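Long-range contacts in dihydropteroate synthase (Mycobacterium smegmatis, PDB 6OMZ), which probably catalyses the condensation of para-aminobenzoate with 6-hydroxymethyl-7,8-dihydropterin diphosphate to give 7,8-dihydropteroate, the precursor of folates: residues A226-F231 against G248-T253; H204-L209 against R230-L235; V22-V27 against V268-V273; P194-A199 against V222-S227. The protein carries 1 engineered substitution. One frame throughout, in Å; residues are numbered along the deposited sequence.

Interaction 1: A226-F231 against G248-T253; sequences ASRKRF and GRETAT. With PMM (pterin-6-yl-methyl-monophosphate), chain D.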
# COMPACT_ATOMS: atom_id res chain seq x y z
N ALA A 226 -7.13 1.45 0.55
CA ALA A 226 -8.25 2.29 0.13
C ALA A 226 -8.09 3.75 0.52
O ALA A 226 -8.83 4.60 0.02
CB ALA A 226 -9.56 1.76 0.72
N SER A 227 -7.13 4.06 1.38
CA SER A 227 -7.04 5.33 2.09
C SER A 227 -7.12 6.53 1.16
O SER A 227 -6.25 6.71 0.30
CB SER A 227 -5.74 5.36 2.89
OG SER A 227 -5.59 6.58 3.60
N ARG A 228 -8.16 7.34 1.34
CA ARG A 228 -8.35 8.62 0.65
C ARG A 228 -8.50 8.48 -0.86
O ARG A 228 -8.44 9.49 -1.57
CB ARG A 228 -7.19 9.58 0.96
CG ARG A 228 -7.00 9.80 2.46
CD ARG A 228 -5.68 10.52 2.77
NE ARG A 228 -5.62 11.87 2.23
CZ ARG A 228 -5.95 12.96 2.92
NH1 ARG A 228 -6.40 12.86 4.16
NH2 ARG A 228 -5.84 14.16 2.35
N LYS A 229 -8.70 7.28 -1.38
CA LYS A 229 -8.72 7.08 -2.82
C LYS A 229 -9.96 7.72 -3.46
O LYS A 229 -10.95 8.03 -2.79
CB LYS A 229 -8.65 5.59 -3.15
CG LYS A 229 -7.32 4.94 -2.74
CD LYS A 229 -6.66 4.23 -3.90
CE LYS A 229 -5.26 3.75 -3.54
NZ LYS A 229 -5.15 2.28 -3.61
N ARG A 230 -9.88 7.89 -4.78
CA ARG A 230 -10.87 8.66 -5.52
C ARG A 230 -12.28 8.10 -5.36
O ARG A 230 -13.25 8.87 -5.32
CB ARG A 230 -10.47 8.70 -7.00
CG ARG A 230 -11.34 9.61 -7.88
CD ARG A 230 -10.71 9.87 -9.27
NE ARG A 230 -10.63 8.66 -10.10
CZ ARG A 230 -11.58 8.25 -10.93
NH1 ARG A 230 -12.71 8.94 -11.06
NH2 ARG A 230 -11.41 7.13 -11.64
N PHE A 231 -12.43 6.76 -5.29
CA PHE A 231 -13.77 6.19 -5.15
C PHE A 231 -14.44 6.59 -3.83
O PHE A 231 -15.67 6.62 -3.77
CB PHE A 231 -13.75 4.66 -5.32
CG PHE A 231 -13.30 3.85 -4.10
CD1 PHE A 231 -12.05 4.05 -3.51
CD2 PHE A 231 -14.09 2.81 -3.62
CE1 PHE A 231 -11.63 3.28 -2.45
CE2 PHE A 231 -13.67 2.02 -2.55
CZ PHE A 231 -12.43 2.26 -1.96
N GLY A 248 -11.91 14.70 3.95
CA GLY A 248 -13.19 14.20 4.38
C GLY A 248 -13.43 12.73 4.08
O GLY A 248 -14.58 12.28 4.17
N ARG A 249 -12.40 11.98 3.71
CA ARG A 249 -12.55 10.56 3.39
C ARG A 249 -12.03 9.66 4.51
O ARG A 249 -11.98 8.44 4.31
CB ARG A 249 -11.82 10.22 2.08
CG ARG A 249 -12.30 11.06 0.88
CD ARG A 249 -11.46 10.90 -0.38
NE ARG A 249 -11.76 12.01 -1.31
CZ ARG A 249 -11.17 12.21 -2.48
NH1 ARG A 249 -10.23 11.37 -2.91
NH2 ARG A 249 -11.54 13.24 -3.24
N GLU A 250 -11.67 10.21 5.66
CA GLU A 250 -10.99 9.38 6.66
C GLU A 250 -11.95 8.48 7.43
O GLU A 250 -11.59 7.36 7.79
CB GLU A 250 -10.20 10.26 7.63
CG GLU A 250 -9.12 11.12 6.96
CD GLU A 250 -7.95 10.31 6.40
OE1 GLU A 250 -7.99 9.06 6.39
OE2 GLU A 250 -6.97 10.95 5.95
N THR A 251 -13.16 8.95 7.75
CA THR A 251 -14.11 8.03 8.37
C THR A 251 -14.36 6.83 7.47
O THR A 251 -14.29 5.67 7.91
CB THR A 251 -15.42 8.74 8.71
OG1 THR A 251 -15.16 9.88 9.54
CG2 THR A 251 -16.37 7.78 9.43
N ALA A 252 -14.62 7.08 6.18
CA ALA A 252 -14.84 5.98 5.24
C ALA A 252 -13.64 5.04 5.20
O ALA A 252 -13.80 3.81 5.16
CB ALA A 252 -15.14 6.56 3.85
N THR A 253 -12.42 5.60 5.20
CA THR A 253 -11.22 4.77 5.16
C THR A 253 -11.12 3.87 6.38
O THR A 253 -10.80 2.69 6.27
CB THR A 253 -9.98 5.67 5.05
OG1 THR A 253 -10.01 6.39 3.80
CG2 THR A 253 -8.69 4.86 5.14
N5 PMM D . -1.55 3.08 -3.15
C6 PMM D . -0.61 4.01 -3.40
C7 PMM D . 0.73 3.72 -3.23
N8 PMM D . 1.21 2.53 -2.86
N1 PMM D . 0.78 0.37 -2.33
C2 PMM D . -0.09 -0.62 -2.14
N2 PMM D . 0.37 -1.85 -1.87
N3 PMM D . -1.44 -0.47 -2.23
C4 PMM D . -2.08 0.72 -2.54
O4 PMM D . -3.30 0.78 -2.58
C4A PMM D . -1.16 1.85 -2.78
C8A PMM D . 0.26 1.61 -2.65
C9 PMM D . -1.09 5.32 -3.96
O10 PMM D . -1.82 6.05 -2.94
PA PMM D . -1.24 7.17 -1.90
O1P PMM D . -2.39 7.54 -1.05
O2P PMM D . -0.11 6.54 -1.08
O3P PMM D . -0.68 8.33 -2.70
O HOH W 1 -6.13 7.27 6.09
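The guanidinium of Arg228 meets Glu250 at its edge, with OE2 lying in its plane. The guanidinium and carboxylate planes are turned 45° apart. NH1 of Arg228 reaches OE2 of Glu250 at 2.7 Å in a salt bridge, on the anti side and well out of the carboxylate plane. A bend at chi3 (64°) turns the Arg228 guanidinium to the carboxylate. The guanidinium of Arg249 also works edge-on. NH1 of Arg249 donates to O of Arg228 at 2.9 Å, from above the carbonyl plane. NH2 of Arg249 is bonded to the carbonyl of Arg244.

Thr253 meets the turn at Ser227 and Arg228. OG1 of Thr253 accepts from N of Arg228 at 3.2 Å and donates to O of Arg249. CG2 of Thr253 packs on CA of Ser227 at 3.5 Å. A water joins OG of Ser227 to OE1 of Glu250.

The type II turn from Ala226 to Lys229 is thus held to the start of helix 250-262. The side chain of Lys229 leaves the backbone away from 248-253, and NZ of Lys229 donates to O4 of the pterin at 2.6 Å. NH2 of Arg228 also salt-bridges Asp247, so two carboxylates share this guanidinium and its charge is probably well compensated.

Interaction 2: H204-L209 against R230-L235; sequences HNWALL and RFLGTL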
# COMPACT_ATOMS: atom_id res chain seq x y z
N HIS A 204 -15.69 -1.14 -9.75
CA HIS A 204 -14.69 -2.21 -9.68
C HIS A 204 -14.19 -2.39 -8.25
O HIS A 204 -14.08 -3.51 -7.75
CB HIS A 204 -13.52 -1.91 -10.62
CG HIS A 204 -13.86 -1.99 -12.07
ND1 HIS A 204 -13.17 -1.28 -13.03
CD2 HIS A 204 -14.81 -2.69 -12.74
CE1 HIS A 204 -13.67 -1.54 -14.22
NE2 HIS A 204 -14.67 -2.39 -14.07
N ASN A 205 -13.85 -1.28 -7.59
CA ASN A 205 -13.32 -1.33 -6.23
C ASN A 205 -14.29 -2.03 -5.27
O ASN A 205 -13.87 -2.87 -4.46
CB ASN A 205 -13.01 0.08 -5.73
CG ASN A 205 -11.77 0.67 -6.37
OD1 ASN A 205 -11.04 -0.01 -7.11
ND2 ASN A 205 -11.50 1.93 -6.08
N TRP A 206 -15.57 -1.68 -5.34
CA TRP A 206 -16.52 -2.25 -4.39
C TRP A 206 -16.74 -3.73 -4.66
O TRP A 206 -16.93 -4.51 -3.73
CB TRP A 206 -17.84 -1.48 -4.43
CG TRP A 206 -17.73 -0.07 -3.88
CD1 TRP A 206 -17.97 1.10 -4.55
CD2 TRP A 206 -17.32 0.31 -2.55
NE1 TRP A 206 -17.74 2.18 -3.72
CE2 TRP A 206 -17.34 1.72 -2.49
CE3 TRP A 206 -16.96 -0.41 -1.40
CZ2 TRP A 206 -17.00 2.43 -1.32
CZ3 TRP A 206 -16.62 0.30 -0.24
CH2 TRP A 206 -16.64 1.71 -0.22
N ALA A 207 -16.72 -4.15 -5.94
CA ALA A 207 -16.79 -5.58 -6.22
C ALA A 207 -15.56 -6.30 -5.66
O ALA A 207 -15.69 -7.39 -5.09
CB ALA A 207 -16.93 -5.84 -7.73
N LEU A 208 -14.37 -5.69 -5.79
CA LEU A 208 -13.16 -6.33 -5.26
C LEU A 208 -13.20 -6.43 -3.75
O LEU A 208 -12.75 -7.43 -3.18
CB LEU A 208 -11.92 -5.55 -5.70
CG LEU A 208 -11.62 -5.72 -7.19
CD1 LEU A 208 -10.69 -4.61 -7.68
CD2 LEU A 208 -11.02 -7.10 -7.43
N LEU A 209 -13.73 -5.40 -3.09
CA LEU A 209 -13.80 -5.41 -1.63
C LEU A 209 -14.85 -6.40 -1.15
O LEU A 209 -14.61 -7.14 -0.19
CB LEU A 209 -14.09 -4.01 -1.12
CG LEU A 209 -12.87 -3.08 -1.20
CD1 LEU A 209 -13.32 -1.68 -0.84
CD2 LEU A 209 -11.77 -3.58 -0.23
N ARG A 230 -9.88 7.89 -4.78
CA ARG A 230 -10.87 8.66 -5.52
C ARG A 230 -12.28 8.10 -5.36
O ARG A 230 -13.25 8.87 -5.32
CB ARG A 230 -10.47 8.70 -7.00
CG ARG A 230 -11.34 9.61 -7.88
CD ARG A 230 -10.71 9.87 -9.27
NE ARG A 230 -10.63 8.66 -10.10
CZ ARG A 230 -11.58 8.25 -10.93
NH1 ARG A 230 -12.71 8.94 -11.06
NH2 ARG A 230 -11.41 7.13 -11.64
N PHE A 231 -12.43 6.76 -5.29
CA PHE A 231 -13.77 6.19 -5.15
C PHE A 231 -14.44 6.59 -3.83
O PHE A 231 -15.67 6.62 -3.77
CB PHE A 231 -13.75 4.66 -5.32
CG PHE A 231 -13.30 3.85 -4.10
CD1 PHE A 231 -12.05 4.05 -3.51
CD2 PHE A 231 -14.09 2.81 -3.62
CE1 PHE A 231 -11.63 3.28 -2.45
CE2 PHE A 231 -13.67 2.02 -2.55
CZ PHE A 231 -12.43 2.26 -1.96
N LEU A 232 -13.67 6.93 -2.80
CA LEU A 232 -14.29 7.46 -1.59
C LEU A 232 -14.76 8.89 -1.80
O LEU A 232 -15.80 9.29 -1.26
CB LEU A 232 -13.31 7.38 -0.42
CG LEU A 232 -12.86 5.96 -0.09
CD1 LEU A 232 -11.97 5.96 1.15
CD2 LEU A 232 -14.06 5.04 0.10
N GLY A 233 -14.03 9.68 -2.59
CA GLY A 233 -14.53 11.00 -2.96
C GLY A 233 -15.84 10.90 -3.72
O GLY A 233 -16.75 11.72 -3.52
N THR A 234 -15.97 9.86 -4.55
CA THR A 234 -17.19 9.63 -5.32
C THR A 234 -18.32 9.16 -4.43
O THR A 234 -19.45 9.66 -4.51
CB THR A 234 -16.90 8.58 -6.41
OG1 THR A 234 -15.88 9.07 -7.28
CG2 THR A 234 -18.16 8.27 -7.22
N LEU A 235 -18.05 8.17 -3.58
CA LEU A 235 -19.06 7.65 -2.66
C LEU A 235 -19.70 8.76 -1.83
O LEU A 235 -20.92 8.78 -1.61
CB LEU A 235 -18.43 6.63 -1.72
CG LEU A 235 -19.39 5.94 -0.75
CD1 LEU A 235 -20.26 4.93 -1.49
CD2 LEU A 235 -18.63 5.27 0.40
O HOH W 2 -17.80 4.86 -4.75
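Helix 202-210 and the short helix 230-235 that follows strand 223-224 of the TIM barrel meet here through Phe231 and the side chains of Asn205 and Trp206. The axes of the two segments cross at -104° and come within 11.3 Å at their closest. Large side chains therefore span the gap.

The ring of Phe231 is the centre of the contact. Its CG sits between the backbone N and the carbonyl carbon (chi1 79°), which sends the ring toward helix 202-210. The amide of Asn205 stands nearly upright over one face, with ND2 3.3 Å from CG of Phe231. CB of Asn205 adds a CH-pi contact on that face, 4.0 Å from the ring centroid. The opposite face carries CD2 of Leu232.

The indole of Trp206 receives CE2 of Phe231 over one face, with CZ2 of Trp206 3.6 Å from that atom. The ring planes lie at 55°, an oblique meeting. CD2 of Leu235 touches CZ2 of Trp206 at 3.7 Å. A water bridges NE1 of Trp206 and O of Phe231.

Ile256 of helix 250-262 touches Trp206, Phe231 and Leu232. On the loop after strand 190-193, the N of Gly197 bonds OD1 of Asn205.

Interaction 3: V22-V27 against V268-V273; sequences VQVMGV and VRVHDV. With PMM (pterin-6-yl-methyl-monophosphate), chain D.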
# COMPACT_ATOMS: atom_id res chain seq x y z
N VAL A 22 -4.76 -7.80 12.22
CA VAL A 22 -4.43 -7.08 11.00
C VAL A 22 -3.25 -6.14 11.25
O VAL A 22 -3.19 -5.44 12.27
CB VAL A 22 -5.66 -6.33 10.47
CG1 VAL A 22 -6.21 -5.38 11.53
CG2 VAL A 22 -5.34 -5.58 9.20
N GLN A 23 -2.31 -6.12 10.31
CA GLN A 23 -1.18 -5.19 10.37
C GLN A 23 -1.60 -3.84 9.82
O GLN A 23 -2.07 -3.74 8.69
CB GLN A 23 0.00 -5.74 9.57
CG GLN A 23 0.41 -7.14 9.98
CD GLN A 23 0.99 -7.18 11.38
OE1 GLN A 23 0.34 -7.63 12.32
NE2 GLN A 23 2.21 -6.68 11.52
N VAL A 24 -1.42 -2.79 10.61
CA VAL A 24 -1.68 -1.43 10.13
C VAL A 24 -0.38 -0.86 9.55
O VAL A 24 0.61 -0.71 10.27
CB VAL A 24 -2.25 -0.54 11.24
CG1 VAL A 24 -2.36 0.91 10.76
CG2 VAL A 24 -3.64 -1.05 11.61
N MET A 25 -0.40 -0.57 8.26
CA MET A 25 0.75 -0.02 7.55
C MET A 25 0.53 1.48 7.36
O MET A 25 -0.34 1.88 6.57
CB MET A 25 0.94 -0.74 6.22
CG MET A 25 2.03 -0.16 5.32
SD MET A 25 2.00 -0.92 3.68
CE MET A 25 2.74 -2.52 4.03
N GLY A 26 1.29 2.30 8.07
CA GLY A 26 1.20 3.76 7.92
C GLY A 26 2.16 4.30 6.86
O GLY A 26 3.31 3.88 6.77
N VAL A 27 1.66 5.25 6.07
CA VAL A 27 2.37 5.75 4.89
C VAL A 27 3.20 6.98 5.25
O VAL A 27 2.68 7.94 5.83
CB VAL A 27 1.37 6.11 3.77
CG1 VAL A 27 2.09 6.78 2.59
CG2 VAL A 27 0.65 4.88 3.29
N VAL A 268 -3.76 -3.40 6.22
CA VAL A 268 -4.36 -2.22 5.59
C VAL A 268 -3.29 -1.14 5.49
O VAL A 268 -2.54 -0.92 6.44
CB VAL A 268 -5.58 -1.70 6.39
CG1 VAL A 268 -6.72 -2.71 6.37
CG2 VAL A 268 -5.21 -1.38 7.86
N ARG A 269 -3.23 -0.46 4.34
CA ARG A 269 -2.29 0.63 4.11
C ARG A 269 -3.05 1.95 4.23
O ARG A 269 -3.99 2.19 3.46
CB ARG A 269 -1.63 0.49 2.72
CG ARG A 269 -0.55 1.54 2.42
CD ARG A 269 -0.00 1.36 0.98
NE ARG A 269 0.99 2.37 0.63
CZ ARG A 269 0.70 3.57 0.15
NH1 ARG A 269 -0.56 3.94 -0.04
NH2 ARG A 269 1.67 4.42 -0.15
N VAL A 270 -2.67 2.79 5.21
CA VAL A 270 -3.44 3.99 5.53
C VAL A 270 -2.52 5.18 5.80
O VAL A 270 -1.37 5.04 6.24
CB VAL A 270 -4.37 3.78 6.76
CG1 VAL A 270 -5.37 2.62 6.50
CG2 VAL A 270 -3.54 3.51 8.02
N HIS A 271 -3.05 6.37 5.54
CA HIS A 271 -2.36 7.59 5.95
C HIS A 271 -2.70 7.95 7.39
O HIS A 271 -1.81 8.33 8.17
CB HIS A 271 -2.75 8.74 5.01
CG HIS A 271 -2.36 8.51 3.59
ND1 HIS A 271 -1.14 8.91 3.09
CD2 HIS A 271 -3.01 7.91 2.56
CE1 HIS A 271 -1.06 8.58 1.81
NE2 HIS A 271 -2.18 7.97 1.47
N ASP A 272 -3.98 7.87 7.76
CA ASP A 272 -4.44 8.26 9.10
C ASP A 272 -4.43 7.01 9.95
O ASP A 272 -5.42 6.28 10.05
CB ASP A 272 -5.82 8.90 9.04
CG ASP A 272 -6.23 9.57 10.35
OD1 ASP A 272 -5.69 9.21 11.43
OD2 ASP A 272 -7.10 10.47 10.30
N VAL A 273 -3.28 6.74 10.57
CA VAL A 273 -3.14 5.54 11.39
C VAL A 273 -4.06 5.62 12.61
O VAL A 273 -4.74 4.65 12.95
CB VAL A 273 -1.66 5.35 11.76
CG1 VAL A 273 -1.51 4.32 12.88
CG2 VAL A 273 -0.88 4.91 10.51
N5 PMM D . -1.55 3.08 -3.15
C6 PMM D . -0.61 4.01 -3.40
C7 PMM D . 0.73 3.72 -3.23
N8 PMM D . 1.21 2.53 -2.86
N1 PMM D . 0.78 0.37 -2.33
C2 PMM D . -0.09 -0.62 -2.14
N2 PMM D . 0.37 -1.85 -1.87
N3 PMM D . -1.44 -0.47 -2.23
C4 PMM D . -2.08 0.72 -2.54
O4 PMM D . -3.30 0.78 -2.58
C4A PMM D . -1.16 1.85 -2.78
C8A PMM D . 0.26 1.61 -2.65
C9 PMM D . -1.09 5.32 -3.96
O10 PMM D . -1.82 6.05 -2.94
PA PMM D . -1.24 7.17 -1.90
O1P PMM D . -2.39 7.54 -1.05
O2P PMM D . -0.11 6.54 -1.08
O3P PMM D . -0.68 8.33 -2.70
O HOH W 3 0.54 9.27 6.80
O HOH W 4 0.63 10.52 4.88
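Val27, Arg269 and His271 meet where the first and last strands of the TIM barrel, 23-29 and 267-270, run side by side. This parallel pairing closes the barrel. The ladder alternates from Gln23 O through Val268 and Met25 to Val270, whose O accepts from N of Val27.

Arg269 is extended from CG to NE, with CG anti to the backbone N (chi1 -176°). Only at the last torsion, chi4 -85°, does the guanidinium turn out of line. CG2 of Val27 lies over the centre of one face, 3.4 Å from CZ of Arg269. N8 of the pterin lies over the opposite face, 3.2 Å from CZ of Arg269. Asp63 and Asp102 form salt bridges with this guanidinium, so its charge is probably well compensated. SD of Met25 rests against CG of Arg269 at 3.8 Å. CG1 of Val27 is 3.7 Å from CE1 of His271, and CG2 of Val27 lies over one face of the imidazole.

On the other face of the sheet CG1 of Val24 touches CG2 of Val270.

NH1 and NH2 of Arg269 both bond O2P of the phosphate, at 2.8 and 2.9 Å. NE2 of His271 donates a hydrogen bond to O1P at 2.6 Å.

Interaction 4: P194-A199 against V222-S227; sequences PGLGFA and VLVGAS. With PMM (pterin-6-yl-methyl-monophosphate), chain D.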
# COMPACT_ATOMS: atom_id res chain seq x y z
N PRO A 194 -5.16 -5.93 -4.19
CA PRO A 194 -5.99 -5.73 -5.40
C PRO A 194 -5.76 -4.40 -6.12
O PRO A 194 -6.31 -4.21 -7.21
CB PRO A 194 -7.42 -5.83 -4.87
CG PRO A 194 -7.31 -5.35 -3.42
CD PRO A 194 -5.96 -5.88 -2.95
N GLY A 195 -5.00 -3.48 -5.54
CA GLY A 195 -4.69 -2.23 -6.22
C GLY A 195 -5.92 -1.38 -6.47
O GLY A 195 -6.18 -0.99 -7.61
N LEU A 196 -6.68 -1.07 -5.41
CA LEU A 196 -7.91 -0.31 -5.57
C LEU A 196 -7.63 1.03 -6.26
O LEU A 196 -6.67 1.72 -5.93
CB LEU A 196 -8.57 -0.07 -4.21
CG LEU A 196 -8.87 -1.31 -3.35
CD1 LEU A 196 -9.42 -0.89 -1.98
CD2 LEU A 196 -9.86 -2.21 -4.08
N GLY A 197 -8.46 1.38 -7.24
CA GLY A 197 -8.34 2.65 -7.92
C GLY A 197 -7.31 2.71 -9.03
O GLY A 197 -7.33 3.65 -9.83
N PHE A 198 -6.39 1.75 -9.11
CA PHE A 198 -5.35 1.76 -10.14
C PHE A 198 -5.93 1.17 -11.42
O PHE A 198 -6.05 -0.05 -11.55
CB PHE A 198 -4.13 0.98 -9.67
CG PHE A 198 -3.27 1.72 -8.68
CD1 PHE A 198 -3.56 1.70 -7.32
CD2 PHE A 198 -2.14 2.41 -9.11
CE1 PHE A 198 -2.76 2.35 -6.42
CE2 PHE A 198 -1.32 3.07 -8.20
CZ PHE A 198 -1.64 3.05 -6.85
N ALA A 199 -6.29 2.04 -12.37
CA ALA A 199 -6.97 1.64 -13.61
C ALA A 199 -8.22 0.84 -13.29
O ALA A 199 -8.53 -0.16 -13.94
CB ALA A 199 -6.04 0.87 -14.55
N VAL A 222 -3.26 -10.81 2.14
CA VAL A 222 -3.85 -9.75 1.34
C VAL A 222 -3.70 -8.42 2.06
O VAL A 222 -4.12 -8.28 3.22
CB VAL A 222 -5.33 -10.01 1.03
CG1 VAL A 222 -5.91 -8.84 0.22
CG2 VAL A 222 -5.50 -11.32 0.25
N LEU A 223 -3.13 -7.43 1.37
CA LEU A 223 -3.07 -6.05 1.83
C LEU A 223 -4.09 -5.23 1.05
O LEU A 223 -4.23 -5.40 -0.16
CB LEU A 223 -1.66 -5.47 1.60
CG LEU A 223 -1.42 -3.97 1.84
CD1 LEU A 223 -1.58 -3.65 3.32
CD2 LEU A 223 -0.03 -3.58 1.34
N VAL A 224 -4.81 -4.35 1.75
CA VAL A 224 -5.81 -3.48 1.15
C VAL A 224 -5.36 -2.03 1.28
O VAL A 224 -5.02 -1.58 2.38
CB VAL A 224 -7.19 -3.67 1.81
CG1 VAL A 224 -8.17 -2.61 1.33
CG2 VAL A 224 -7.72 -5.06 1.55
N GLY A 225 -5.38 -1.29 0.17
CA GLY A 225 -5.11 0.14 0.23
C GLY A 225 -6.25 0.97 -0.32
O GLY A 225 -6.36 1.16 -1.54
N ALA A 226 -7.13 1.45 0.55
CA ALA A 226 -8.25 2.29 0.13
C ALA A 226 -8.09 3.75 0.52
O ALA A 226 -8.83 4.60 0.02
CB ALA A 226 -9.56 1.76 0.72
N SER A 227 -7.13 4.06 1.38
CA SER A 227 -7.04 5.33 2.09
C SER A 227 -7.12 6.53 1.16
O SER A 227 -6.25 6.71 0.30
CB SER A 227 -5.74 5.36 2.89
OG SER A 227 -5.59 6.58 3.60
N5 PMM D . -1.55 3.08 -3.15
C6 PMM D . -0.61 4.01 -3.40
C7 PMM D . 0.73 3.72 -3.23
N8 PMM D . 1.21 2.53 -2.86
N1 PMM D . 0.78 0.37 -2.33
C2 PMM D . -0.09 -0.62 -2.14
N2 PMM D . 0.37 -1.85 -1.87
N3 PMM D . -1.44 -0.47 -2.23
C4 PMM D . -2.08 0.72 -2.54
O4 PMM D . -3.30 0.78 -2.58
C4A PMM D . -1.16 1.85 -2.78
C8A PMM D . 0.26 1.61 -2.65
C9 PMM D . -1.09 5.32 -3.96
O10 PMM D . -1.82 6.05 -2.94
PA PMM D . -1.24 7.17 -1.90
O1P PMM D . -2.39 7.54 -1.05
O2P PMM D . -0.11 6.54 -1.08
O3P PMM D . -0.68 8.33 -2.70
O HOH W 5 -5.23 -1.40 -2.80
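Leu196 lies against the edge of the 222-227 backbone and reaches over it with one methyl. Its CG is anti to the carbonyl carbon (chi1 -55°), and CD1 settles between Val224 and Ala226. CD1 of Leu196 is 3.9 Å from CG1 of Val224 and 3.8 Å from CB of Ala226. CB of Leu196 sits 3.7 Å from O of Gly225. Farther back, the ring of Pro194 turns its CD to the strand and meets the carbonyl of Leu223, with O 3.3 Å away. The same CD lies more loosely against CG1 of Val222. The contact between the two segments is thus mostly apolar.

A water supplies a polar link. It accepts from N of Leu196 and from N of Gly225, both at 3.0 Å, and lies 2.9 Å from O4 of the pterin, to which it can donate. The segments also line the pterin pocket directly. Phe198 sits at the end of a type II turn from Gly195 and presents its ring edge to the pterin, with CE1 3.6 Å from N5. CD2 of Leu223 approaches N2 of the ligand. O of Gly225 lies 3.3 Å from O4 of the pterin, and NZ of Lys229 is hydrogen-bonded to both.

The loop follows strand 190-193, which pairs with Leu223 through Ile192. On its other flank, strand 223-224 bonds to strand 267-270 through Val224. Leu209 of helix 202-210 touches both Leu196 and Val224.

How the interactions relate
From the N terminus, strand 23-29 opens interaction 3, which closes only at 268-273. Its loop spans nearly the whole barrel and encloses the other three. The loop 194-199 then opens interaction 4, and helix 202-210 opens interaction 2 just after it. Interaction 4 closes at 222-227 and interaction 2 at 230-235, so these two cross. Interaction 1 starts at 226-231, on residues shared with both, and closes at the start of helix 250-262. Interactions 3 and 4 meet in the sheet, where strand 223-224 adjoins 267-270. Interactions 1 and 2 share helix 230-235. Interactions 1, 3 and 4 all touch the bound pterin-6-yl-methyl-monophosphate.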